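Local coordinates for protein catechol 2,3-dioxygenase (Pseudomonas sp. KL28, PDB 3HPY) that probably catalyses the iron-dependent extradiol cleavage of catechol by O2, opening the aromatic ring to (2Z,4E)-2-hydroxy-6-oxohexa-2,4-dienoate, at residues Val14-Leu19 / Tyr56-Ala61; Ile23-Asn28 / Trp259-Asn264; Leu74-Leu79 / Leu120-Thr125. One frame throughout, in Å; residues are numbered along the deposited sequence.

From the N terminus, 14-19 runs off the end of strand 9-16 and helix 19-29, carrying 23-28, follows at once. Interaction 1 closes the first loop when strand 56-60 returns beside strand 9-16. Interaction 3 comes next in series, joining the start of helix 76-89 to the end of strand 117-121, a strand of the same sheet. Interaction 2 closes last and longest: 259-264 reaches back to helix 19-29, so its loop crosses that of interaction 1 and encloses interaction 3. It ties the N-terminal half to the catalytic half, and touches interaction 1 through Tyr26 with Tyr56 and Ser262 with Leu17; interaction 3 touches neither, though it shares the sheet of interaction 1.

Interaction 1: Val14-Leu19 / Tyr56-Ala61; sequences VRVLNL and YIIREA
The two strands meeting here are the first and last of a beta-alpha-beta-beta-beta module, the unit of the vicinal oxygen chelate fold: 9-16 and 56-60 run parallel, with helix 19-29 and strands 33-37 and 43-46 between them in the chain. The backbone carries most of the join. Val14 reaches to both sides of Ile58, its N to Ile57 O at 2.9 Å and nearly along that carbonyl's axis, its O to Arg59 N. Val16 does the same around Glu60, giving its N-H to Arg59 O and taking one from Ala61 N. The last two bonds are less well directed, their donors lying above the carbonyl planes. CA-H groups add to the pairing, with Ile58 CA 3.0 Å from Val14 O.

Apolar packing lies on the face holding Val14, Val16, Ile58 and Glu60. Val14 turns CG2 to the phenol end of Tyr56, 3.8 Å from CZ, while the Tyr56 OH is hydrogen-bonded to Tyr26 in helix 19-29. Leu19 CD2 comes down obliquely on Ile58 CD1 at 3.9 Å, so the first helical residue covers the strand.

On the reverse face Arg15 and Arg59 lie side by side. Ala61 CB packs against the base of Arg15, 3.4 Å from its CB. The guanidinium ends stay apart, Arg15 NH1 and Arg59 NH2 at 4.9 Å; both form salt bridges with Asp67, whose charge would offset their repulsion.

A last polar link joins strand to helix start. Asn18 is the N-cap, its OD1 taking the N-H of Glu21. Glu60, with CG anti to its backbone N and the chain extended, brings OE1 weakly but almost straight onto Leu19 N, 3.4 Å away at 161°.

Interaction 2: Ile23-Asn28 / Trp259-Asn264; sequences IHFYRN and WDPSGN
An Asx turn inside a type I beta turn, Asp260 to Gly263, forms the loop joining strands 254-259 and 265-270 of the iron-binding half, and it docks on helix 19-29 of the N-terminal half. The contact is a seam between the two halves, small in area but firm at its centre.

The tight part rests on two helix residues. Phe25 holds CG anti to its backbone N (chi1 175°), which lays one ring face under the loop. Pro261 CD comes down over this face toward the rim, 3.4 Å from Phe25 CG and 3.6 Å from the ring centroid, a CH-pi contact. Asp260 shares that face: its CA lies above the ring and its CB is 3.6 Å from Phe25 CE1. Tyr26 lies beside this packing, with Phe25 CD1 over the centre of its ring, and runs out so that its OH, the phenol that also meets Tyr56, donates to Asp260 OD2 at 2.7 Å. The oxygen is met from above the carboxylate plane.

Away from this centre the contact thins out. Pro261 is exposed although its CD is pinned. Gly263, at a positive phi of 100°, rounds the turn in the open, while His24 and Arg27 point off the other sides of the helix. Ser262 makes no contact with 23-28; its OG hydrogen-bonds Leu17 N, just past the end of strand 9-16.

The buried Asp260 carboxylate ties the loop to itself and to the helix. With OD2 taken by the phenol, a split that would be expected to suit an ionised acid, OD1 turns back into its own loop to accept from Ser262 N at 3.2 Å and, much closer, from Asn264 N at 2.6 Å.

Interaction 3: Leu74-Leu79 / Leu120-Thr125; sequences LDKATL and LYAEKT
Leu79 lays its forked end over the end of strand 117-121, CD1 on the backbone of Leu120 and CD2 toward Ala122. With CG anti to its backbone N (chi1 -169°), the branch leaves helix 76-89 straight for the sheet. CD1 is 3.2 Å from Leu120 O, a close approach for a methyl, and 3.9 Å from Leu120 CB. CD2 stays looser, 4.3 Å from Ala122 CB. Val73 and Val108 of the neighbouring strands extend this apolar layer, so the side chain sits between helix and sheet in the second beta-alpha-beta-beta-beta module, where helix 76-89 packs on its own strands.

Ala122, just past the strand, fills the next place along. Its CB sits against the N-terminus of the helix, 3.4 Å from Asp75 C. That end is fixed from within: Asp75 is the N-cap, and its OD1 receives both Thr78 N at 2.8 Å, nearly along the C-O axis, and Thr78 OG1 from above the carboxylate plane.

Farther out, Glu123 extends beyond CG so that OE2 lies against the methylenes of Lys76, 3.1 Å from CD. Lys76 bends at chi3, and its NZ remains 4.9 Å from Glu123 OE2.

The join is therefore held by apolar packing, with opposite charges at its exposed rim offering at most a diffuse, solvent-weakened attraction. It would also be expected to carry a polar cost: Ala122 N, with Leu79 CD2 4.0 Å away, is buried with no hydrogen-bonding partner in the model.

Interaction 1: Val14-Leu19 / Tyr56-Ala61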
loop_
_atom_site.group_PDB
_atom_site.type_symbol
_atom_site.label_atom_id
_atom_site.label_comp_id
_atom_site.label_asym_id
_atom_site.label_seq_id
_atom_site.Cartn_x
_atom_site.Cartn_y
_atom_site.Cartn_z
ATOM N N VAL C 14 1.185 22.179 -23.851
ATOM C CA VAL C 14 1.438 23.175 -22.815
ATOM C C VAL C 14 2.722 23.947 -23.117
ATOM O O VAL C 14 3.693 23.394 -23.637
ATOM C CB VAL C 14 1.559 22.492 -21.420
ATOM C CG1 VAL C 14 1.904 23.522 -20.349
ATOM C CG2 VAL C 14 0.255 21.800 -21.068
ATOM N N ARG C 15 2.710 25.230 -22.784
ATOM C CA ARG C 15 3.851 26.102 -23.017
ATOM C C ARG C 15 4.613 26.418 -21.730
ATOM O O ARG C 15 4.016 26.695 -20.699
ATOM C CB ARG C 15 3.367 27.393 -23.676
ATOM C CG ARG C 15 2.021 27.893 -23.163
ATOM C CD ARG C 15 1.672 29.231 -23.803
ATOM N NE ARG C 15 0.587 29.929 -23.118
ATOM C CZ ARG C 15 -0.706 29.710 -23.329
ATOM N NH1 ARG C 15 -1.102 28.806 -24.217
ATOM N NH2 ARG C 15 -1.608 30.400 -22.643
ATOM N N VAL C 16 5.936 26.354 -21.794
ATOM C CA VAL C 16 6.767 26.646 -20.634
ATOM C C VAL C 16 7.676 27.839 -20.934
ATOM O O VAL C 16 8.032 28.085 -22.087
ATOM C CB VAL C 16 7.645 25.433 -20.248
ATOM C CG1 VAL C 16 6.781 24.321 -19.667
ATOM C CG2 VAL C 16 8.395 24.935 -21.460
ATOM N N LEU C 17 8.039 28.579 -19.893
ATOM C CA LEU C 17 8.903 29.749 -20.032
ATOM C C LEU C 17 10.325 29.353 -20.443
ATOM O O LEU C 17 10.961 30.045 -21.240
ATOM C CB LEU C 17 8.952 30.515 -18.710
ATOM C CG LEU C 17 7.611 30.793 -18.019
ATOM C CD1 LEU C 17 7.852 31.383 -16.635
ATOM C CD2 LEU C 17 6.781 31.737 -18.869
ATOM N N ASN C 18 10.825 28.252 -19.884
ATOM C CA ASN C 18 12.165 27.769 -20.206
ATOM C C ASN C 18 12.085 26.325 -20.679
ATOM O O ASN C 18 11.889 25.402 -19.888
ATOM C CB ASN C 18 13.086 27.855 -18.984
ATOM C CG ASN C 18 14.543 27.571 -19.327
ATOM O OD1 ASN C 18 14.877 26.536 -19.911
ATOM N ND2 ASN C 18 15.419 28.494 -18.958
ATOM N N LEU C 19 12.248 26.141 -21.982
ATOM C CA LEU C 19 12.179 24.818 -22.583
ATOM C C LEU C 19 13.159 23.840 -21.945
ATOM O O LEU C 19 12.776 22.732 -21.567
ATOM C CB LEU C 19 12.455 24.919 -24.083
ATOM C CG LEU C 19 11.480 24.197 -25.011
ATOM C CD1 LEU C 19 11.934 24.376 -26.452
ATOM C CD2 LEU C 19 11.413 22.731 -24.657
ATOM N N TYR C 56 1.897 14.437 -24.139
ATOM C CA TYR C 56 2.272 15.719 -23.551
ATOM C C TYR C 56 3.373 16.367 -24.384
ATOM O O TYR C 56 4.419 15.754 -24.644
ATOM C CB TYR C 56 2.775 15.525 -22.119
ATOM C CG TYR C 56 2.630 16.753 -21.248
ATOM C CD1 TYR C 56 1.407 17.074 -20.661
ATOM C CD2 TYR C 56 3.723 17.589 -20.991
ATOM C CE1 TYR C 56 1.272 18.190 -19.830
ATOM C CE2 TYR C 56 3.598 18.710 -20.161
ATOM C CZ TYR C 56 2.369 18.998 -19.582
ATOM O OH TYR C 56 2.247 20.073 -18.730
ATOM N N ILE C 57 3.137 17.607 -24.800
ATOM C CA ILE C 57 4.106 18.330 -25.614
ATOM C C ILE C 57 4.305 19.751 -25.095
ATOM O O ILE C 57 3.339 20.484 -24.875
ATOM C CB ILE C 57 3.665 18.409 -27.103
ATOM C CG1 ILE C 57 3.161 17.049 -27.599
ATOM C CG2 ILE C 57 4.854 18.783 -27.962
ATOM C CD1 ILE C 57 1.664 16.867 -27.511
ATOM N N ILE C 58 5.561 20.140 -24.902
ATOM C CA ILE C 58 5.846 21.474 -24.408
ATOM C C ILE C 58 6.457 22.358 -25.481
ATOM O O ILE C 58 7.135 21.879 -26.399
ATOM C CB ILE C 58 6.778 21.436 -23.176
ATOM C CG1 ILE C 58 7.940 20.479 -23.428
ATOM C CG2 ILE C 58 5.986 21.012 -21.950
ATOM C CD1 ILE C 58 9.045 20.575 -22.416
ATOM N N ARG C 59 6.201 23.654 -25.349
ATOM C CA ARG C 59 6.686 24.656 -26.289
ATOM C C ARG C 59 7.079 25.931 -25.539
ATOM O O ARG C 59 6.261 26.503 -24.811
ATOM C CB ARG C 59 5.585 24.970 -27.304
ATOM C CG ARG C 59 5.902 26.101 -28.264
ATOM C CD ARG C 59 4.764 26.293 -29.272
ATOM N NE ARG C 59 3.530 26.789 -28.665
ATOM C CZ ARG C 59 3.259 28.074 -28.462
ATOM N NH1 ARG C 59 4.139 29.002 -28.818
ATOM N NH2 ARG C 59 2.105 28.434 -27.914
ATOM N N GLU C 60 8.322 26.374 -25.719
ATOM C CA GLU C 60 8.802 27.579 -25.045
ATOM C C GLU C 60 8.037 28.790 -25.547
ATOM O O GLU C 60 8.294 29.285 -26.642
ATOM C CB GLU C 60 10.302 27.790 -25.290
ATOM C CG GLU C 60 10.879 28.973 -24.511
ATOM C CD GLU C 60 12.366 29.173 -24.731
ATOM O OE1 GLU C 60 13.154 28.256 -24.419
ATOM O OE2 GLU C 60 12.750 30.257 -25.214
ATOM N N ALA C 61 7.090 29.265 -24.747
ATOM C CA ALA C 61 6.301 30.415 -25.145
ATOM C C ALA C 61 6.542 31.599 -24.227
ATOM O O ALA C 61 7.127 31.469 -23.151
ATOM C CB ALA C 61 4.829 30.059 -25.161
#

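Interaction 2: Ile23-Asn28 / Trp259-Asn264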
loop_
_atom_site.group_PDB
_atom_site.type_symbol
_atom_site.label_atom_id
_atom_site.label_comp_id
_atom_site.label_asym_id
_atom_site.label_seq_id
_atom_site.Cartn_x
_atom_site.Cartn_y
_atom_site.Cartn_z
ATOM N N ILE C 23 12.211 20.453 -20.218
ATOM C CA ILE C 23 12.615 19.144 -20.733
ATOM C C ILE C 23 13.111 18.272 -19.578
ATOM O O ILE C 23 12.652 17.144 -19.389
ATOM C CB ILE C 23 13.754 19.272 -21.782
ATOM C CG1 ILE C 23 13.235 19.985 -23.036
ATOM C CG2 ILE C 23 14.294 17.894 -22.155
ATOM C CD1 ILE C 23 14.270 20.099 -24.154
ATOM N N HIS C 24 14.054 18.817 -18.816
ATOM C CA HIS C 24 14.637 18.138 -17.663
ATOM C C HIS C 24 13.571 17.734 -16.659
ATOM O O HIS C 24 13.531 16.589 -16.202
ATOM C CB HIS C 24 15.642 19.063 -16.970
ATOM C CG HIS C 24 16.067 18.584 -15.617
ATOM N ND1 HIS C 24 16.984 17.570 -15.439
ATOM C CD2 HIS C 24 15.670 18.956 -14.375
ATOM C CE1 HIS C 24 17.135 17.338 -14.147
ATOM N NE2 HIS C 24 16.349 18.165 -13.480
ATOM N N PHE C 25 12.707 18.684 -16.314
ATOM C CA PHE C 25 11.661 18.415 -15.343
ATOM C C PHE C 25 10.717 17.282 -15.749
ATOM O O PHE C 25 10.600 16.282 -15.042
ATOM C CB PHE C 25 10.857 19.687 -15.058
ATOM C CG PHE C 25 9.686 19.466 -14.146
ATOM C CD1 PHE C 25 8.425 19.205 -14.665
ATOM C CD2 PHE C 25 9.852 19.480 -12.763
ATOM C CE1 PHE C 25 7.345 18.961 -13.830
ATOM C CE2 PHE C 25 8.774 19.234 -11.914
ATOM C CZ PHE C 25 7.522 18.974 -12.447
ATOM N N TYR C 26 10.054 17.435 -16.887
ATOM C CA TYR C 26 9.113 16.425 -17.347
ATOM C C TYR C 26 9.737 15.086 -17.703
ATOM O O TYR C 26 9.039 14.082 -17.784
ATOM C CB TYR C 26 8.313 16.954 -18.543
ATOM C CG TYR C 26 7.219 17.919 -18.146
ATOM C CD1 TYR C 26 6.112 17.482 -17.411
ATOM C CD2 TYR C 26 7.301 19.271 -18.470
ATOM C CE1 TYR C 26 5.114 18.369 -17.008
ATOM C CE2 TYR C 26 6.304 20.172 -18.072
ATOM C CZ TYR C 26 5.216 19.709 -17.343
ATOM O OH TYR C 26 4.216 20.578 -16.958
ATOM N N ARG C 27 11.044 15.051 -17.903
ATOM C CA ARG C 27 11.668 13.790 -18.259
ATOM C C ARG C 27 12.346 13.089 -17.083
ATOM O O ARG C 27 12.203 11.876 -16.907
ATOM C CB ARG C 27 12.686 14.000 -19.382
ATOM C CG ARG C 27 12.772 12.813 -20.317
ATOM C CD ARG C 27 14.198 12.444 -20.657
ATOM N NE ARG C 27 14.866 13.471 -21.450
ATOM C CZ ARG C 27 16.039 13.293 -22.045
ATOM N NH1 ARG C 27 16.666 12.129 -21.934
ATOM N NH2 ARG C 27 16.584 14.276 -22.753
ATOM N N ASN C 28 13.065 13.863 -16.276
ATOM C CA ASN C 28 13.800 13.328 -15.137
ATOM C C ASN C 28 13.058 13.401 -13.808
ATOM O O ASN C 28 13.373 12.659 -12.876
ATOM C CB ASN C 28 15.138 14.052 -15.031
ATOM C CG ASN C 28 15.985 13.865 -16.266
ATOM O OD1 ASN C 28 16.803 14.717 -16.607
ATOM N ND2 ASN C 28 15.798 12.737 -16.946
ATOM N N TRP C 259 3.614 22.213 -8.948
ATOM C CA TRP C 259 3.796 23.144 -10.049
ATOM C C TRP C 259 5.018 22.812 -10.856
ATOM O O TRP C 259 6.023 22.350 -10.318
ATOM C CB TRP C 259 3.928 24.577 -9.529
ATOM C CG TRP C 259 2.627 25.203 -9.258
ATOM C CD1 TRP C 259 1.691 25.579 -10.180
ATOM C CD2 TRP C 259 2.068 25.482 -7.973
ATOM N NE1 TRP C 259 0.578 26.076 -9.543
ATOM C CE2 TRP C 259 0.784 26.025 -8.189
ATOM C CE3 TRP C 259 2.530 25.327 -6.659
ATOM C CZ2 TRP C 259 -0.048 26.412 -7.137
ATOM C CZ3 TRP C 259 1.704 25.713 -5.612
ATOM C CH2 TRP C 259 0.428 26.250 -5.858
ATOM N N ASP C 260 4.952 23.026 -12.159
ATOM C CA ASP C 260 6.144 22.757 -12.913
ATOM C C ASP C 260 6.954 24.066 -12.923
ATOM O O ASP C 260 6.448 25.129 -12.554
ATOM C CB ASP C 260 5.793 22.165 -14.293
ATOM C CG ASP C 260 5.499 23.200 -15.352
ATOM O OD1 ASP C 260 5.172 24.361 -15.018
ATOM O OD2 ASP C 260 5.585 22.821 -16.544
ATOM N N PRO C 261 8.241 23.989 -13.280
ATOM C CA PRO C 261 9.183 25.119 -13.336
ATOM C C PRO C 261 8.668 26.443 -13.911
ATOM O O PRO C 261 9.202 27.506 -13.592
ATOM C CB PRO C 261 10.351 24.556 -14.140
ATOM C CG PRO C 261 10.316 23.097 -13.802
ATOM C CD PRO C 261 8.849 22.772 -13.843
ATOM N N SER C 262 7.645 26.381 -14.758
ATOM C CA SER C 262 7.076 27.587 -15.358
ATOM C C SER C 262 5.781 27.992 -14.661
ATOM O O SER C 262 5.186 29.006 -14.998
ATOM C CB SER C 262 6.779 27.367 -16.846
ATOM O OG SER C 262 7.924 26.933 -17.550
ATOM N N GLY C 263 5.335 27.197 -13.695
ATOM C CA GLY C 263 4.102 27.532 -13.007
ATOM C C GLY C 263 2.876 26.769 -13.492
ATOM O O GLY C 263 1.756 27.031 -13.055
ATOM N N ASN C 264 3.075 25.825 -14.402
ATOM C CA ASN C 264 1.969 25.014 -14.886
ATOM C C ASN C 264 1.695 23.946 -13.828
ATOM O O ASN C 264 2.556 23.105 -13.549
ATOM C CB ASN C 264 2.340 24.325 -16.196
ATOM C CG ASN C 264 2.577 25.301 -17.326
ATOM O OD1 ASN C 264 3.581 25.208 -18.040
ATOM N ND2 ASN C 264 1.650 26.235 -17.508
#

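Interaction 3: Leu74-Leu79 / Leu120-Thr125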
loop_
_atom_site.group_PDB
_atom_site.type_symbol
_atom_site.label_atom_id
_atom_site.label_comp_id
_atom_site.label_asym_id
_atom_site.label_seq_id
_atom_site.Cartn_x
_atom_site.Cartn_y
_atom_site.Cartn_z
ATOM N N LEU C 74 -12.293 6.721 -32.005
ATOM C CA LEU C 74 -12.161 5.357 -32.505
ATOM C C LEU C 74 -11.420 5.226 -33.835
ATOM O O LEU C 74 -10.412 4.507 -33.919
ATOM C CB LEU C 74 -13.535 4.695 -32.608
ATOM C CG LEU C 74 -13.552 3.164 -32.781
ATOM C CD1 LEU C 74 -12.812 2.470 -31.633
ATOM C CD2 LEU C 74 -14.989 2.692 -32.814
ATOM N N ASP C 75 -11.907 5.908 -34.870
ATOM C CA ASP C 75 -11.279 5.842 -36.198
ATOM C C ASP C 75 -11.574 7.069 -37.071
ATOM O O ASP C 75 -12.293 7.984 -36.659
ATOM C CB ASP C 75 -11.745 4.575 -36.926
ATOM C CG ASP C 75 -13.244 4.356 -36.807
ATOM O OD1 ASP C 75 -14.008 5.307 -37.081
ATOM O OD2 ASP C 75 -13.663 3.238 -36.441
ATOM N N LYS C 76 -11.019 7.074 -38.283
ATOM C CA LYS C 76 -11.215 8.184 -39.207
ATOM C C LYS C 76 -12.699 8.413 -39.475
ATOM O O LYS C 76 -13.150 9.552 -39.540
ATOM C CB LYS C 76 -10.462 7.916 -40.516
ATOM C CG LYS C 76 -8.947 7.867 -40.342
ATOM C CD LYS C 76 -8.259 7.258 -41.562
ATOM C CE LYS C 76 -8.483 5.753 -41.618
ATOM N NZ LYS C 76 -8.147 5.160 -42.944
ATOM N N ALA C 77 -13.458 7.330 -39.606
ATOM C CA ALA C 77 -14.897 7.439 -39.843
ATOM C C ALA C 77 -15.569 8.183 -38.688
ATOM O O ALA C 77 -16.465 9.001 -38.896
ATOM C CB ALA C 77 -15.517 6.041 -39.998
ATOM N N THR C 78 -15.137 7.890 -37.467
ATOM C CA THR C 78 -15.702 8.537 -36.291
ATOM C C THR C 78 -15.316 10.010 -36.307
ATOM O O THR C 78 -16.140 10.886 -36.028
ATOM C CB THR C 78 -15.165 7.891 -35.001
ATOM O OG1 THR C 78 -15.315 6.467 -35.095
ATOM C CG2 THR C 78 -15.936 8.396 -33.781
ATOM N N LEU C 79 -14.054 10.270 -36.645
ATOM C CA LEU C 79 -13.526 11.627 -36.703
ATOM C C LEU C 79 -14.401 12.500 -37.603
ATOM O O LEU C 79 -14.898 13.543 -37.174
ATOM C CB LEU C 79 -12.090 11.612 -37.230
ATOM C CG LEU C 79 -11.288 12.909 -37.113
ATOM C CD1 LEU C 79 -11.167 13.290 -35.643
ATOM C CD2 LEU C 79 -9.899 12.731 -37.726
ATOM N N LEU C 120 -9.554 16.760 -31.829
ATOM C CA LEU C 120 -10.035 15.392 -32.002
ATOM C C LEU C 120 -9.233 14.783 -33.150
ATOM O O LEU C 120 -9.148 15.372 -34.229
ATOM C CB LEU C 120 -11.530 15.392 -32.351
ATOM C CG LEU C 120 -12.575 15.123 -31.261
ATOM C CD1 LEU C 120 -12.244 15.853 -29.977
ATOM C CD2 LEU C 120 -13.922 15.547 -31.778
ATOM N N TYR C 121 -8.620 13.626 -32.914
ATOM C CA TYR C 121 -7.849 12.966 -33.955
ATOM C C TYR C 121 -8.047 11.471 -33.852
ATOM O O TYR C 121 -8.397 10.957 -32.791
ATOM C CB TYR C 121 -6.355 13.271 -33.815
ATOM C CG TYR C 121 -5.724 12.706 -32.555
ATOM C CD1 TYR C 121 -5.859 13.360 -31.330
ATOM C CD2 TYR C 121 -4.974 11.530 -32.595
ATOM C CE1 TYR C 121 -5.252 12.859 -30.170
ATOM C CE2 TYR C 121 -4.366 11.019 -31.449
ATOM C CZ TYR C 121 -4.504 11.691 -30.242
ATOM O OH TYR C 121 -3.853 11.210 -29.124
ATOM N N ALA C 122 -7.806 10.773 -34.955
ATOM C CA ALA C 122 -7.958 9.324 -34.978
ATOM C C ALA C 122 -6.634 8.632 -35.231
ATOM O O ALA C 122 -6.516 7.417 -35.060
ATOM C CB ALA C 122 -8.960 8.924 -36.052
ATOM N N GLU C 123 -5.627 9.397 -35.628
ATOM C CA GLU C 123 -4.341 8.795 -35.928
ATOM C C GLU C 123 -3.155 9.351 -35.157
ATOM O O GLU C 123 -3.039 10.556 -34.920
ATOM C CB GLU C 123 -4.070 8.878 -37.434
ATOM C CG GLU C 123 -5.045 8.073 -38.289
ATOM C CD GLU C 123 -4.776 8.227 -39.780
ATOM O OE1 GLU C 123 -3.640 7.930 -40.211
ATOM O OE2 GLU C 123 -5.699 8.643 -40.518
ATOM N N LYS C 124 -2.279 8.434 -34.765
ATOM C CA LYS C 124 -1.066 8.748 -34.030
ATOM C C LYS C 124 -0.280 7.454 -33.910
ATOM O O LYS C 124 -0.769 6.459 -33.368
ATOM C CB LYS C 124 -1.392 9.306 -32.646
ATOM C CG LYS C 124 -0.153 9.613 -31.814
ATOM C CD LYS C 124 -0.491 10.356 -30.523
ATOM C CE LYS C 124 -0.769 11.836 -30.762
ATOM N NZ LYS C 124 -0.930 12.567 -29.470
ATOM N N THR C 125 0.939 7.475 -34.426
ATOM C CA THR C 125 1.806 6.308 -34.418
ATOM C C THR C 125 1.907 5.597 -33.073
ATOM O O THR C 125 2.069 6.232 -32.032
ATOM C CB THR C 125 3.224 6.693 -34.883
ATOM O OG1 THR C 125 3.148 7.305 -36.175
ATOM C CG2 THR C 125 4.116 5.464 -34.964
#